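Local coordinates for flagellar motor switch protein FliG (PDB 5WUJ) that forms part of the flagellar motor switch complex that sets the direction of flagellar rotation, and is required for flagellum synthesis and motility, at residues B[51-54]-B[55-59]. Sequence-based numbering, arbitrary orientation.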
loop_
_atom_site.group_PDB
_atom_site.type_symbol
_atom_site.label_atom_id
_atom_site.label_comp_id
_atom_site.label_asym_id
_atom_site.label_seq_id
_atom_site.Cartn_x
_atom_site.Cartn_y
_atom_site.Cartn_z
ATOM N N ASN B 51 -7.866 4.148 -12.658
ATOM C CA ASN B 51 -9.192 4.051 -12.065
ATOM C C ASN B 51 -9.835 2.731 -12.456
ATOM O O ASN B 51 -9.871 2.367 -13.633
ATOM C CB ASN B 51 -10.078 5.212 -12.536
ATOM C CG ASN B 51 -10.546 6.101 -11.391
ATOM O OD1 ASN B 51 -10.561 5.689 -10.229
ATOM N ND2 ASN B 51 -10.940 7.331 -11.719
ATOM N N GLY B 52 -10.332 2.004 -11.465
ATOM C CA GLY B 52 -10.950 0.728 -11.770
ATOM C C GLY B 52 -9.999 -0.436 -11.958
ATOM O O GLY B 52 -10.395 -1.453 -12.531
ATOM N N THR B 53 -8.756 -0.324 -11.496
ATOM C CA THR B 53 -7.894 -1.498 -11.391
ATOM C C THR B 53 -8.558 -2.563 -10.517
ATOM O O THR B 53 -9.354 -2.250 -9.625
ATOM C CB THR B 53 -6.536 -1.083 -10.819
ATOM O OG1 THR B 53 -5.895 -0.185 -11.735
ATOM C CG2 THR B 53 -5.622 -2.286 -10.556
ATOM N N ASP B 54 -8.265 -3.834 -10.814
ATOM C CA ASP B 54 -8.717 -4.945 -9.979
ATOM C C ASP B 54 -8.420 -4.666 -8.511
ATOM O O ASP B 54 -7.351 -4.156 -8.163
ATOM C CB ASP B 54 -8.021 -6.249 -10.391
ATOM C CG ASP B 54 -8.562 -6.828 -11.688
ATOM O OD1 ASP B 54 -9.522 -6.257 -12.252
ATOM O OD2 ASP B 54 -8.013 -7.854 -12.148
ATOM N N LYS B 55 -9.376 -5.002 -7.641
ATOM C CA LYS B 55 -9.162 -4.756 -6.221
ATOM C C LYS B 55 -8.057 -5.643 -5.657
ATOM O O LYS B 55 -7.348 -5.219 -4.738
ATOM C CB LYS B 55 -10.455 -4.939 -5.423
ATOM C CG LYS B 55 -10.385 -4.230 -4.066
ATOM C CD LYS B 55 -11.455 -4.706 -3.095
ATOM C CE LYS B 55 -11.400 -3.907 -1.792
ATOM N NZ LYS B 55 -12.492 -4.266 -0.837
ATOM N N GLN B 56 -7.888 -6.862 -6.191
ATOM C CA GLN B 56 -6.825 -7.742 -5.698
ATOM C C GLN B 56 -5.439 -7.173 -6.002
ATOM O O GLN B 56 -4.519 -7.294 -5.186
ATOM C CB GLN B 56 -6.970 -9.148 -6.290
ATOM C CG GLN B 56 -8.340 -9.805 -6.072
ATOM C CD GLN B 56 -9.250 -9.685 -7.287
ATOM O OE1 GLN B 56 -9.819 -8.623 -7.554
ATOM N NE2 GLN B 56 -9.393 -10.778 -8.030
ATOM N N ILE B 57 -5.269 -6.547 -7.166
ATOM C CA ILE B 57 -4.006 -5.884 -7.460
ATOM C C ILE B 57 -3.811 -4.687 -6.542
ATOM O O ILE B 57 -2.703 -4.441 -6.043
ATOM C CB ILE B 57 -3.951 -5.478 -8.941
ATOM C CG1 ILE B 57 -3.781 -6.724 -9.823
ATOM C CG2 ILE B 57 -2.848 -4.421 -9.174
ATOM C CD1 ILE B 57 -3.974 -6.460 -11.301
ATOM N N GLY B 58 -4.875 -3.917 -6.302
ATOM C CA GLY B 58 -4.765 -2.821 -5.351
ATOM C C GLY B 58 -4.360 -3.302 -3.968
ATOM O O GLY B 58 -3.507 -2.696 -3.311
ATOM N N ALA B 59 -4.948 -4.420 -3.526
ATOM C CA ALA B 59 -4.634 -4.979 -2.216
ATOM C C ALA B 59 -3.181 -5.413 -2.140
ATOM O O ALA B 59 -2.534 -5.261 -1.099
ATOM C CB ALA B 59 -5.553 -6.173 -1.918
#
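Thr-53 reaches forward to Ile-57 with its methyl group, CG2 lying 3.8 Å from CG2 of Ile-57, and the two side chains cross at about a right angle. A chi1 of -64° sets OG1 beside the backbone N and leaves CG2 anti to it, facing the helix; OG1 hydrogen-bonds to the carbonyl O of Leu-50, tying the loop to the end of the helix it leaves. Asp-54 comes next, at the N-cap position. Its carboxylate makes no capping bond; OD2 is hydrogen-bonded instead to NE2 of Gln-3. The first turn is closed by backbone bonds: Gly-58 N donates to Asp-54 O at 3.1 Å, nearly straight at 165°, and one residue on, Ala-59 N repeats the pattern with Lys-55 O at 2.8 Å. Ile-57 also packs back on Asp-54, its CD1 standing 4.2 Å from CB of Asp-54. The Lys-55 side chain sets off away from the loop, although its CB still touches Asp-54 C at 3.7 Å; beyond CG it is extended, and NZ forms a salt bridge outside this contact, with an acidic side chain on the chain of a different protein. In this all-helical FliG N-terminal domain, loop 51-54 links helix 37-50 to helix 55-71; Thr-53 rests on Ile-18 of helix 12-23, while Ile-57 touches Gln-3 and Gln-6 of helix 2-8.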